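Local coordinates for putative uncharacterized protein tcp24 (PDB 4Q38), which probably transfers long acyl chains from coenzyme A thioesters to the amino sugar of teicoplanin-type glycopeptide antibiotics, at residues E54-L59 against E72-A77; P84-L89 against P112-E117. One frame throughout, in Å; residues are numbered along the deposited sequence.

Contact 1. Residues E54-L59 against E72-A77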
loop_
_atom_site.group_PDB
_atom_site.type_symbol
_atom_site.label_atom_id
_atom_site.label_comp_id
_atom_site.label_asym_id
_atom_site.label_seq_id
_atom_site.Cartn_x
_atom_site.Cartn_y
_atom_site.Cartn_z
ATOM N N GLU A 54 -3.485 -22.290 13.937
ATOM C CA GLU A 54 -3.944 -22.660 12.601
ATOM C C GLU A 54 -4.990 -21.705 12.023
ATOM O O GLU A 54 -5.100 -21.572 10.803
ATOM C CB GLU A 54 -4.442 -24.108 12.576
ATOM C CG GLU A 54 -3.320 -25.135 12.685
ATOM C CD GLU A 54 -2.347 -25.063 11.522
ATOM O OE1 GLU A 54 -1.204 -24.598 11.723
ATOM O OE2 GLU A 54 -2.733 -25.457 10.398
ATOM N N GLU A 55 -5.749 -21.045 12.895
ATOM C CA GLU A 55 -6.631 -19.969 12.464
ATOM C C GLU A 55 -5.800 -18.843 11.842
ATOM O O GLU A 55 -6.104 -18.379 10.747
ATOM C CB GLU A 55 -7.452 -19.425 13.629
ATOM C CG GLU A 55 -8.474 -18.383 13.192
ATOM C CD GLU A 55 -9.154 -17.685 14.349
ATOM O OE1 GLU A 55 -8.941 -18.082 15.511
ATOM O OE2 GLU A 55 -9.912 -16.732 14.097
ATOM N N ALA A 56 -4.751 -18.423 12.550
ATOM C CA ALA A 56 -3.840 -17.392 12.062
ATOM C C ALA A 56 -3.135 -17.827 10.781
ATOM O O ALA A 56 -2.988 -17.033 9.850
ATOM C CB ALA A 56 -2.827 -17.015 13.133
ATOM N N ARG A 57 -2.718 -19.091 10.728
ATOM C CA ARG A 57 -2.066 -19.625 9.535
ATOM C C ARG A 57 -2.999 -19.676 8.329
ATOM O O ARG A 57 -2.569 -19.435 7.198
ATOM C CB ARG A 57 -1.442 -21.007 9.799
ATOM C CG ARG A 57 -0.223 -20.986 10.721
ATOM C CD ARG A 57 0.948 -20.158 10.177
ATOM N NE ARG A 57 1.508 -20.683 8.928
ATOM C CZ ARG A 57 2.524 -21.542 8.849
ATOM N NH1 ARG A 57 3.110 -22.003 9.950
ATOM N NH2 ARG A 57 2.951 -21.946 7.660
ATOM N N ASP A 58 -4.272 -19.986 8.571
ATOM C CA ASP A 58 -5.267 -20.009 7.502
ATOM C C ASP A 58 -5.495 -18.601 6.942
ATOM O O ASP A 58 -5.531 -18.404 5.723
ATOM C CB ASP A 58 -6.593 -20.604 7.987
ATOM C CG ASP A 58 -6.569 -22.133 8.085
ATOM O OD1 ASP A 58 -5.628 -22.782 7.576
ATOM O OD2 ASP A 58 -7.515 -22.685 8.682
ATOM N N LEU A 59 -5.641 -17.627 7.838
ATOM C CA LEU A 59 -5.860 -16.244 7.412
ATOM C C LEU A 59 -4.654 -15.698 6.644
ATOM O O LEU A 59 -4.813 -15.161 5.552
ATOM C CB LEU A 59 -6.217 -15.344 8.595
ATOM C CG LEU A 59 -6.574 -13.889 8.252
ATOM C CD1 LEU A 59 -7.709 -13.805 7.233
ATOM C CD2 LEU A 59 -6.934 -13.131 9.520
ATOM N N GLU A 72 6.689 -17.159 11.082
ATOM C CA GLU A 72 7.337 -16.217 11.987
ATOM C C GLU A 72 6.330 -15.276 12.640
ATOM O O GLU A 72 6.439 -14.953 13.833
ATOM C CB GLU A 72 8.424 -15.426 11.252
ATOM C CG GLU A 72 9.601 -16.284 10.794
ATOM C CD GLU A 72 10.662 -15.506 10.030
ATOM O OE1 GLU A 72 10.505 -14.280 9.816
ATOM O OE2 GLU A 72 11.672 -16.130 9.646
ATOM N N ILE A 73 5.350 -14.834 11.853
ATOM C CA ILE A 73 4.311 -13.929 12.347
ATOM C C ILE A 73 3.515 -14.601 13.474
ATOM O O ILE A 73 3.288 -14.005 14.531
ATOM C CB ILE A 73 3.365 -13.476 11.203
ATOM C CG1 ILE A 73 4.083 -12.480 10.278
ATOM C CG2 ILE A 73 2.086 -12.868 11.765
ATOM C CD1 ILE A 73 3.560 -12.445 8.850
ATOM N N VAL A 74 3.115 -15.848 13.249
ATOM C CA VAL A 74 2.333 -16.590 14.239
ATOM C C VAL A 74 3.171 -16.821 15.501
ATOM O O VAL A 74 2.683 -16.649 16.624
ATOM C CB VAL A 74 1.784 -17.916 13.658
ATOM C CG1 VAL A 74 1.136 -18.774 14.741
ATOM C CG2 VAL A 74 0.768 -17.628 12.548
ATOM N N ALA A 75 4.442 -17.159 15.302
ATOM C CA ALA A 75 5.347 -17.464 16.409
ATOM C C ALA A 75 5.555 -16.257 17.317
ATOM O O ALA A 75 5.596 -16.391 18.539
ATOM C CB ALA A 75 6.682 -17.972 15.880
ATOM N N ALA A 76 5.662 -15.076 16.723
ATOM C CA ALA A 76 6.008 -13.871 17.477
ATOM C C ALA A 76 4.827 -13.043 17.969
ATOM O O ALA A 76 5.033 -12.008 18.600
ATOM C CB ALA A 76 6.945 -13.001 16.658
ATOM N N ALA A 77 3.603 -13.492 17.693
ATOM C CA ALA A 77 2.399 -12.728 18.045
ATOM C C ALA A 77 2.467 -12.216 19.477
ATOM O O ALA A 77 2.763 -12.979 20.401
ATOM C CB ALA A 77 1.138 -13.547 17.813
#
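Arg57 and Val74 make the closer of two meetings between helix 53-62 and helix 67-76, and both meetings fall on one methyl, Val74 CG2. From CB, which stays clear of the valine, the arginine chain continues to CG, which stands opposite the carbonyl carbon (chi1 -70°) and is thereby brought nearer the valine than CB is. CG is the first atom to approach, lying 3.9 Å from Val74 CG2. The next methylene comes closer still, with Arg57 CD at 3.5 Å from Val74 CG2, a close contact for two saturated carbons, so the packing is tight here. Further bends at chi2 (-61°) and chi3 keep the chain folded, and it runs roughly perpendicular to the valine side chain, so that the methyl lies against its hydrocarbon part. Beyond CD the chain leaves the valine, and its tip is held elsewhere: NH2 forms a salt bridge with Glu67 OE2, at the start of the partner helix. The Arg57 side chain also touches Ala70 and Glu71.

One residue earlier, Ala56 directs its CB at the opposing helix and meets the same methyl, Ala56 CB lying 3.7 Å from Val74 CG2. The small side chain is consistent with the close approach of the backbones, with the CA atoms of Ala56 and Val74 6.6 Å apart. Val74 also rests on Leu60, one turn on from Ala56, which extends the apolar patch.

Between these two segments the chemistry is therefore wholly apolar. Arginine contributes as a hydrocarbon here, while its charged end adds a separate polar tie between the two helices through Glu67.

Contact 2. Residues P84-L89 against P112-E117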
loop_
_atom_site.group_PDB
_atom_site.type_symbol
_atom_site.label_atom_id
_atom_site.label_comp_id
_atom_site.label_asym_id
_atom_site.label_seq_id
_atom_site.Cartn_x
_atom_site.Cartn_y
_atom_site.Cartn_z
ATOM N N PRO A 84 2.955 -5.080 27.000
ATOM C CA PRO A 84 1.905 -4.093 27.284
ATOM C C PRO A 84 1.953 -2.822 26.440
ATOM O O PRO A 84 0.898 -2.319 26.049
ATOM C CB PRO A 84 2.114 -3.760 28.772
ATOM C CG PRO A 84 3.541 -4.104 29.045
ATOM C CD PRO A 84 3.838 -5.285 28.168
ATOM N N ALA A 85 3.152 -2.306 26.182
ATOM C CA ALA A 85 3.304 -1.075 25.405
ATOM C C ALA A 85 2.898 -1.337 23.960
ATOM O O ALA A 85 2.148 -0.560 23.368
ATOM C CB ALA A 85 4.733 -0.560 25.473
ATOM N N LEU A 86 3.380 -2.449 23.409
ATOM C CA LEU A 86 3.030 -2.841 22.052
ATOM C C LEU A 86 1.523 -3.076 21.917
ATOM O O LEU A 86 0.908 -2.650 20.932
ATOM C CB LEU A 86 3.827 -4.078 21.633
ATOM C CG LEU A 86 3.861 -4.349 20.125
ATOM C CD1 LEU A 86 5.199 -4.946 19.725
ATOM C CD2 LEU A 86 2.713 -5.253 19.710
ATOM N N TRP A 87 0.927 -3.736 22.911
ATOM C CA TRP A 87 -0.506 -4.019 22.892
ATOM C C TRP A 87 -1.334 -2.764 22.963
ATOM O O TRP A 87 -2.324 -2.631 22.235
ATOM C CB TRP A 87 -0.917 -4.997 23.995
ATOM C CG TRP A 87 -2.209 -5.697 23.649
ATOM C CD1 TRP A 87 -3.501 -5.315 24.000
ATOM C CD2 TRP A 87 -2.379 -6.899 22.820
ATOM N NE1 TRP A 87 -4.430 -6.182 23.478
ATOM C CE2 TRP A 87 -3.826 -7.152 22.755
ATOM C CE3 TRP A 87 -1.510 -7.765 22.153
ATOM C CZ2 TRP A 87 -4.355 -8.237 22.059
ATOM C CZ3 TRP A 87 -2.058 -8.858 21.456
ATOM C CH2 TRP A 87 -3.446 -9.084 21.411
ATOM N N TRP A 88 -0.932 -1.836 23.832
ATOM C CA TRP A 88 -1.579 -0.526 23.954
ATOM C C TRP A 88 -1.676 0.137 22.601
ATOM O O TRP A 88 -2.739 0.635 22.208
ATOM C CB TRP A 88 -0.774 0.350 24.908
ATOM C CG TRP A 88 -1.349 1.722 25.200
ATOM C CD1 TRP A 88 -2.164 2.087 26.273
ATOM C CD2 TRP A 88 -1.131 2.972 24.447
ATOM N NE1 TRP A 88 -2.466 3.421 26.227
ATOM C CE2 TRP A 88 -1.882 4.015 25.160
ATOM C CE3 TRP A 88 -0.421 3.318 23.292
ATOM C CZ2 TRP A 88 -1.911 5.336 24.720
ATOM C CZ3 TRP A 88 -0.460 4.652 22.857
ATOM C CH2 TRP A 88 -1.185 5.637 23.556
ATOM N N LEU A 89 -0.563 0.118 21.876
ATOM C CA LEU A 89 -0.457 0.747 20.556
ATOM C C LEU A 89 -1.243 0.005 19.470
ATOM O O LEU A 89 -1.847 0.631 18.602
ATOM C CB LEU A 89 1.010 0.857 20.160
ATOM C CG LEU A 89 1.318 1.708 18.933
ATOM C CD1 LEU A 89 0.949 3.160 19.191
ATOM C CD2 LEU A 89 2.783 1.569 18.576
ATOM N N PRO A 112 3.687 5.010 13.054
ATOM C CA PRO A 112 5.099 4.836 12.726
ATOM C C PRO A 112 5.524 3.364 12.706
ATOM O O PRO A 112 4.860 2.520 13.316
ATOM C CB PRO A 112 5.809 5.557 13.875
ATOM C CG PRO A 112 4.872 5.395 15.025
ATOM C CD PRO A 112 3.501 5.538 14.415
ATOM N N PRO A 113 6.628 3.056 12.010
ATOM C CA PRO A 113 7.233 1.730 12.145
ATOM C C PRO A 113 7.861 1.595 13.552
ATOM O O PRO A 113 8.264 2.600 14.140
ATOM C CB PRO A 113 8.321 1.742 11.071
ATOM C CG PRO A 113 8.683 3.180 10.916
ATOM C CD PRO A 113 7.405 3.937 11.109
ATOM N N LEU A 114 7.916 0.380 14.093
ATOM C CA LEU A 114 8.549 0.159 15.397
ATOM C C LEU A 114 10.020 -0.212 15.226
ATOM O O LEU A 114 10.353 -1.026 14.363
ATOM C CB LEU A 114 7.807 -0.923 16.195
ATOM C CG LEU A 114 6.357 -0.653 16.627
ATOM C CD1 LEU A 114 5.896 -1.716 17.625
ATOM C CD2 LEU A 114 6.204 0.744 17.216
ATOM N N PRO A 115 10.912 0.392 16.038
ATOM C CA PRO A 115 12.335 0.044 15.995
ATOM C C PRO A 115 12.545 -1.471 16.137
ATOM O O PRO A 115 11.897 -2.101 16.967
ATOM C CB PRO A 115 12.907 0.786 17.205
ATOM C CG PRO A 115 12.012 1.971 17.376
ATOM C CD PRO A 115 10.640 1.529 16.942
ATOM N N TYR A 116 13.435 -2.042 15.334
ATOM C CA TYR A 116 13.549 -3.504 15.235
ATOM C C TYR A 116 14.252 -4.131 16.448
ATOM O O TYR A 116 14.328 -5.350 16.556
ATOM C CB TYR A 116 14.226 -3.929 13.919
ATOM C CG TYR A 116 13.366 -3.743 12.671
ATOM C CD1 TYR A 116 12.106 -3.141 12.749
ATOM C CD2 TYR A 116 13.830 -4.140 11.407
ATOM C CE1 TYR A 116 11.315 -2.963 11.619
ATOM C CE2 TYR A 116 13.046 -3.961 10.267
ATOM C CZ TYR A 116 11.788 -3.369 10.384
ATOM O OH TYR A 116 10.983 -3.171 9.275
ATOM N N GLU A 117 14.739 -3.291 17.359
ATOM C CA GLU A 117 15.258 -3.765 18.647
ATOM C C GLU A 117 14.174 -4.446 19.489
ATOM O O GLU A 117 14.487 -5.221 20.405
ATOM C CB GLU A 117 15.906 -2.623 19.427
ATOM C CG GLU A 117 17.238 -2.172 18.848
ATOM C CD GLU A 117 17.088 -1.308 17.599
ATOM O OE1 GLU A 117 18.015 -1.317 16.773
ATOM O OE2 GLU A 117 16.044 -0.635 17.440
#
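Leu114 divides its two methyls between Leu86 and Leu89, which stand three residues apart, nearly one turn, on helix 84-98. All the direct contacts between the two segments are apolar. Leu114 CD1 touches Leu86 CD1 at 3.9 Å and comes within 4.2 Å of Leu86 CG, the two side chains meeting at a slant. The other branch serves the second leucine: Leu114 CD2 lies 3.8 Å from Leu89 CD2, and here the chains run alongside each other in opposing senses. In Leu114, chi1 (-64°) sets CG opposite the carbonyl carbon, and chi2 (-169°) then turns one methyl to each leucine. The backbones stay well separated, the CA atoms of Leu86 and Leu114 being 9.2 Å apart, and the leucine side chains bridge that distance.

Polar interactions lie on the backbone of the two segments. Within the helix, Leu89 N bonds to Ala85 O at 3.2 Å, while Leu89 O receives Thr93 OG1. On the loop, Pro112 O is hydrogen-bonded to His126 NE2.

More hydrocarbon closes round the trio, with Leu89 against Leu35 and Leu38, Leu86 against Ala121 and Leu114 against Ala122. The three-leucine cluster is thus buried, and it joins helix 84-98 to the loop before helix 119-123 by dispersion and exclusion of water, without a polar bond between the two segments.

How the contacts relate
Contact 1 and contact 2 follow one another along the chain: the pair 54-59 and 72-77 is complete before 84-89 begins the second. Helix 67-76, which carries one side of contact 1, is succeeded directly by helix 84-98, which carries one side of contact 2. Their centres are 18 Å apart and their nearest atoms about 6 Å, so they are neighbours that do not touch. Both belong to the N-acyltransferase N-terminal domain, in a largely helical part of the molecule away from the coenzyme A and sugar pockets. In chain order, a helix-helix contact is followed by a helix-loop contact, the segments being 13 and 23 residues apart at their closest ends.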